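Local coordinates for protein glutathione S-transferase (Cupriavidus metallidurans, PDB 4MK3) that probably acts as a glutathione transferase, and binds glutathione sulfinic acid at its thioredoxin-like N-terminal domain, at residues V39-D47 and A92-L101. Numbering follows the deposited sequence.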
ATOM      1  N   VAL A  39      14.318  -9.744   2.984  1.00 15.36           N
ATOM      2  CA  VAL A  39      15.527  -8.971   3.281  1.00 14.62           C
ATOM      3  C   VAL A  39      15.472  -8.421   4.708  1.00 14.45           C
ATOM      4  O   VAL A  39      16.445  -8.523   5.448  1.00 15.10           O
ATOM      5  CB  VAL A  39      15.754  -7.865   2.240  1.00 14.08           C
ATOM      6  CG1 VAL A  39      16.822  -6.871   2.719  1.00 14.19           C
ATOM      7  CG2 VAL A  39      16.143  -8.486   0.891  1.00 15.15           C
ATOM      8  N   VAL A  40      14.332  -7.865   5.106  1.00 14.51           N
ATOM      9  CA  VAL A  40      14.187  -7.377   6.456  1.00 14.98           C
ATOM     10  C   VAL A  40      14.428  -8.531   7.438  1.00 15.48           C
ATOM     11  O   VAL A  40      15.200  -8.413   8.383  1.00 16.79           O
ATOM     12  CB  VAL A  40      12.793  -6.761   6.691  1.00 16.22           C
ATOM     13  CG1 VAL A  40      12.569  -6.493   8.173  1.00 18.07           C
ATOM     14  CG2 VAL A  40      12.656  -5.466   5.880  1.00 17.32           C
ATOM     15  N   LEU A  41      13.770  -9.666   7.237  1.00 17.52           N
ATOM     16  CA  LEU A  41      13.950 -10.778   8.169  1.00 16.56           C
ATOM     17  C   LEU A  41      15.395 -11.248   8.253  1.00 17.13           C
ATOM     18  O   LEU A  41      15.894 -11.567   9.320  1.00 18.70           O
ATOM     19  CB  LEU A  41      13.036 -11.945   7.806  1.00 17.93           C
ATOM     20  CG  LEU A  41      11.547 -11.623   7.968  1.00 17.52           C
ATOM     21  CD1 LEU A  41      10.688 -12.633   7.246  1.00 19.09           C
ATOM     22  CD2 LEU A  41      11.173 -11.606   9.439  1.00 20.82           C
ATOM     23  N   ALA A  42      16.090 -11.265   7.124  1.00 16.87           N
ATOM     24  CA  ALA A  42      17.495 -11.647   7.115  1.00 17.78           C
ATOM     25  C   ALA A  42      18.366 -10.620   7.851  1.00 17.99           C
ATOM     26  O   ALA A  42      19.226 -10.982   8.645  1.00 20.21           O
ATOM     27  CB  ALA A  42      17.974 -11.806   5.694  1.00 17.58           C
ATOM     28  N   GLU A  43      18.130  -9.344   7.571  1.00 18.52           N
ATOM     29  CA  GLU A  43      18.907  -8.296   8.231  1.00 19.62           C
ATOM     30  C   GLU A  43      18.729  -8.355   9.751  1.00 20.70           C
ATOM     31  O   GLU A  43      19.692  -8.125  10.501  1.00 22.14           O
ATOM     32  CB  GLU A  43      18.500  -6.907   7.729  1.00 17.80           C
ATOM     33  CG  GLU A  43      18.761  -6.628   6.259  1.00 17.11           C
ATOM     34  CD  GLU A  43      20.200  -6.336   5.900  1.00 16.77           C
ATOM     35  OE1 GLU A  43      21.059  -6.252   6.809  1.00 23.10           O
ATOM     36  OE2 GLU A  43      20.482  -6.176   4.688  1.00 17.19           O
ATOM     37  N   LYS A  44      17.509  -8.680  10.189  1.00 20.69           N
ATOM     38  CA  LYS A  44      17.145  -8.725  11.618  1.00 20.94           C
ATOM     39  C   LYS A  44      17.525 -10.061  12.286  1.00 24.33           C
ATOM     40  O   LYS A  44      17.428 -10.208  13.515  1.00 24.89           O
ATOM     41  CB  LYS A  44      15.639  -8.537  11.777  1.00 22.68           C
ATOM     42  CG  LYS A  44      15.038  -7.269  11.184  1.00 31.03           C
ATOM     43  CD  LYS A  44      15.479  -6.046  11.883  1.00 24.70           C
ATOM     44  CE  LYS A  44      15.016  -5.971  13.330  1.00 29.60           C
ATOM     45  NZ  LYS A  44      15.429  -4.661  13.856  1.00 24.69           N
ATOM     46  N   LYS A  45      17.938 -11.029  11.472  1.00 24.56           N
ATOM     47  CA  LYS A  45      18.287 -12.368  11.947  1.00 24.62           C
ATOM     48  C   LYS A  45      17.104 -13.045  12.643  1.00 25.55           C
ATOM     49  O   LYS A  45      17.256 -13.706  13.685  1.00 27.36           O
ATOM     50  CB  LYS A  45      19.512 -12.308  12.850  1.00 26.62           C
ATOM     51  CG  LYS A  45      20.722 -11.683  12.168  1.00 29.46           C
ATOM     52  CD  LYS A  45      21.930 -11.656  13.090  1.00 40.26           C
ATOM     53  CE  LYS A  45      23.103 -10.954  12.435  1.00 45.01           C
ATOM     54  NZ  LYS A  45      23.554 -11.650  11.191  1.00 50.35           N
ATOM     55  N   ILE A  46      15.929 -12.884  12.044  1.00 23.72           N
ATOM     56  CA  ILE A  46      14.711 -13.509  12.530  1.00 21.73           C
ATOM     57  C   ILE A  46      14.446 -14.796  11.757  1.00 24.01           C
ATOM     58  O   ILE A  46      14.343 -14.775  10.531  1.00 25.41           O
ATOM     59  CB  ILE A  46      13.524 -12.552  12.392  1.00 25.80           C
ATOM     60  CG1 ILE A  46      13.781 -11.302  13.232  1.00 27.27           C
ATOM     61  CG2 ILE A  46      12.225 -13.228  12.844  1.00 27.21           C
ATOM     62  CD1 ILE A  46      12.864 -10.156  12.880  1.00 32.36           C
ATOM     63  N   ASP A  47      14.291 -15.895  12.485  1.00 26.24           N
ATOM     64  CA  ASP A  47      14.060 -17.193  11.862  1.00 28.62           C
ATOM     65  C   ASP A  47      12.592 -17.320  11.492  1.00 30.88           C
ATOM     66  O   ASP A  47      11.718 -16.819  12.198  1.00 31.33           O
ATOM     67  CB  ASP A  47      14.497 -18.331  12.776  1.00 34.62           C
ATOM     68  CG  ASP A  47      16.002 -18.526  12.777  1.00 46.53           C
ATOM     69  OD1 ASP A  47      16.602 -18.615  11.679  1.00 48.06           O
ATOM     70  OD2 ASP A  47      16.586 -18.578  13.875  1.00 50.77           O
ATOM     71  N   ALA A  92       8.269  -6.778  11.792  1.00 18.50           N
ATOM     72  CA  ALA A  92       9.526  -7.515  11.903  1.00 21.08           C
ATOM     73  C   ALA A  92      10.642  -6.655  12.506  1.00 19.60           C
ATOM     74  O   ALA A  92      11.468  -7.133  13.271  1.00 20.54           O
ATOM     75  CB  ALA A  92       9.949  -8.051  10.554  1.00 21.98           C
ATOM     76  N   ASP A  93      10.675  -5.373  12.145  1.00 19.26           N
ATOM     77  CA  ASP A  93      11.686  -4.486  12.698  1.00 20.02           C
ATOM     78  C   ASP A  93      11.644  -4.392  14.226  1.00 20.48           C
ATOM     79  O   ASP A  93      12.652  -4.103  14.861  1.00 22.24           O
ATOM     80  CB  ASP A  93      11.577  -3.081  12.082  1.00 18.60           C
ATOM     81  CG  ASP A  93      12.841  -2.273  12.264  1.00 21.40           C
ATOM     82  OD1 ASP A  93      13.952  -2.837  12.134  1.00 20.52           O
ATOM     83  OD2 ASP A  93      12.739  -1.061  12.563  1.00 24.47           O
ATOM     84  N   THR A  94      10.476  -4.635  14.823  1.00 21.73           N
ATOM     85  CA  THR A  94      10.356  -4.563  16.282  1.00 24.30           C
ATOM     86  C   THR A  94      10.742  -5.864  16.971  1.00 24.45           C
ATOM     87  O   THR A  94      10.859  -5.914  18.199  1.00 28.07           O
ATOM     88  CB  THR A  94       8.934  -4.247  16.768  1.00 29.04           C
ATOM     89  OG1 THR A  94       8.088  -5.398  16.607  1.00 30.50           O
ATOM     90  CG2 THR A  94       8.356  -3.056  16.043  1.00 27.09           C
ATOM     91  N   LEU A  95      10.933  -6.929  16.201  1.00 27.53           N
ATOM     92  CA  LEU A  95      11.091  -8.251  16.814  1.00 27.59           C
ATOM     93  C   LEU A  95      12.506  -8.556  17.322  1.00 30.23           C
ATOM     94  O   LEU A  95      12.714  -9.509  18.072  1.00 34.29           O
ATOM     95  CB  LEU A  95      10.662  -9.339  15.831  1.00 33.28           C
ATOM     96  CG  LEU A  95       9.169  -9.407  15.508  1.00 32.67           C
ATOM     97  CD1 LEU A  95       8.921 -10.530  14.521  1.00 34.80           C
ATOM     98  CD2 LEU A  95       8.324  -9.612  16.763  1.00 36.35           C
ATOM     99  N   SER A  96      13.469  -7.743  16.901  1.00 27.38           N
ATOM    100  CA  SER A  96      14.844  -7.899  17.343  1.00 30.56           C
ATOM    101  C   SER A  96      15.521  -6.533  17.401  1.00 29.54           C
ATOM    102  O   SER A  96      15.180  -5.644  16.622  1.00 27.71           O
ATOM    103  CB  SER A  96      15.611  -8.782  16.364  1.00 37.14           C
ATOM    104  OG  SER A  96      16.917  -9.022  16.851  1.00 45.00           O
ATOM    105  N   PRO A  97      16.496  -6.368  18.305  1.00 34.73           N
ATOM    106  CA  PRO A  97      17.264  -5.118  18.337  1.00 36.24           C
ATOM    107  C   PRO A  97      18.344  -5.082  17.265  1.00 38.09           C
ATOM    108  O   PRO A  97      18.997  -4.052  17.077  1.00 37.07           O
ATOM    109  CB  PRO A  97      17.894  -5.142  19.727  1.00 39.18           C
ATOM    110  CG  PRO A  97      18.042  -6.574  20.034  1.00 41.90           C
ATOM    111  CD  PRO A  97      16.851  -7.251  19.429  1.00 39.09           C
ATOM    112  N   VAL A  98      18.517  -6.192  16.555  1.00 31.12           N
ATOM    113  CA  VAL A  98      19.532  -6.290  15.519  1.00 37.56           C
ATOM    114  C   VAL A  98      19.115  -5.480  14.298  1.00 34.92           C
ATOM    115  O   VAL A  98      17.980  -5.592  13.829  1.00 30.37           O
ATOM    116  CB  VAL A  98      19.769  -7.765  15.102  1.00 35.33           C
ATOM    117  CG1 VAL A  98      20.796  -7.847  13.979  1.00 36.06           C
ATOM    118  CG2 VAL A  98      20.223  -8.596  16.305  1.00 41.39           C
ATOM    119  N   SER A  99      20.033  -4.654  13.804  1.00 31.76           N
ATOM    120  CA  SER A  99      19.848  -3.961  12.531  1.00 31.65           C
ATOM    121  C   SER A  99      18.503  -3.242  12.454  1.00 27.78           C
ATOM    122  O   SER A  99      17.646  -3.597  11.653  1.00 27.96           O
ATOM    123  CB  SER A  99      19.964  -4.962  11.379  1.00 33.34           C
ATOM    124  OG  SER A  99      19.731  -4.336  10.128  1.00 44.11           O
ATOM    125  N   ARG A 100      18.317  -2.240  13.299  1.00 29.43           N
ATOM    126  CA  ARG A 100      17.133  -1.391  13.218  1.00 33.68           C
ATOM    127  C   ARG A 100      17.010  -0.730  11.840  1.00 21.66           C
ATOM    128  O   ARG A 100      17.923  -0.024  11.419  1.00 27.85           O
ATOM    129  CB  ARG A 100      17.242  -0.298  14.273  1.00 40.37           C
ATOM    130  CG  ARG A 100      16.171  -0.355  15.316  1.00 54.49           C
ATOM    131  CD  ARG A 100      14.808  -0.204  14.687  1.00 50.47           C
ATOM    132  NE  ARG A 100      13.789  -0.007  15.707  1.00 55.11           N
ATOM    133  CZ  ARG A 100      13.408   1.182  16.164  1.00 50.59           C
ATOM    134  NH1 ARG A 100      12.474   1.259  17.107  1.00 54.71           N
ATOM    135  NH2 ARG A 100      13.955   2.292  15.685  1.00 32.98           N
ATOM    136  N   LEU A 101      15.877  -0.934  11.168  1.00 17.94           N
ATOM    137  CA  LEU A 101      15.664  -0.467   9.790  1.00 16.11           C
ATOM    138  C   LEU A 101      14.661   0.658   9.642  1.00 21.25           C
ATOM    139  O   LEU A 101      14.584   1.289   8.589  1.00 17.98           O
ATOM    140  CB  LEU A 101      15.220  -1.627   8.912  1.00 15.16           C
ATOM    141  CG  LEU A 101      16.272  -2.707   8.720  1.00 15.55           C
ATOM    142  CD1 LEU A 101      15.680  -3.893   7.938  1.00 19.91           C
ATOM    143  CD2 LEU A 101      17.516  -2.192   8.025  1.00 21.61           C
TER
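The C-terminal turns of helices 32-44 and 85-94 lie side by side, CA of Leu41 6.6 Å from CA of Ala92, and the loop that leaves helix 85-94 curls round until CA of Val98 is 5.2 Å from CA of Lys44. Where the helices meet, Ala92 is small enough to let them close up: its CB touches CG1 of Val40 at 3.9 Å and also CD2 of Leu41. Leu101 slides past Val40 in the opposite direction, its CD1 reaching both valine methyls, while Ile46 brings CD1 across CB of Leu95. A Schellman motif with positive phi at Lys45 ends helix 32-44 and turns the chain so that Ile46 can do this.

Lys44 supplies the polar centre. Bends at chi2 and chi3 (-67° and -64°) fold its chain into the loop, where NZ donates to Val98 O at 2.7 Å, to Ser96 O at 2.9 Å and to Asp93 O, with a weak bond to Ser99 O. NZ also forms a salt bridge with Asp93 OD1 at 2.9 Å, coming from above the carboxylate plane; from the opposite face Leu101 N donates to the same oxygen. Five oxygens outnumber three N-H groups, so some must share a hydrogen. Asp93 OD2 accepts from Ile102 N and has Arg100 NE nearby as a charge pair only, no N-H pointing at it. Ser96 OG, in an ST turn, accepts from Val98 N.

Losing the long chain of Lys44 to an alanine here would probably leave the carbonyls of Asp93, Ser96 and Val98 without the N-H groups that join them, and Asp93 OD1 without its lysine partner, freeing the loop to shift. The buried ammonium thus gathers carbonyl oxygens that converge on one point and would probably repel one another without it, fastening the loop that leads out of the thioredoxin-like domain against helix 32-44.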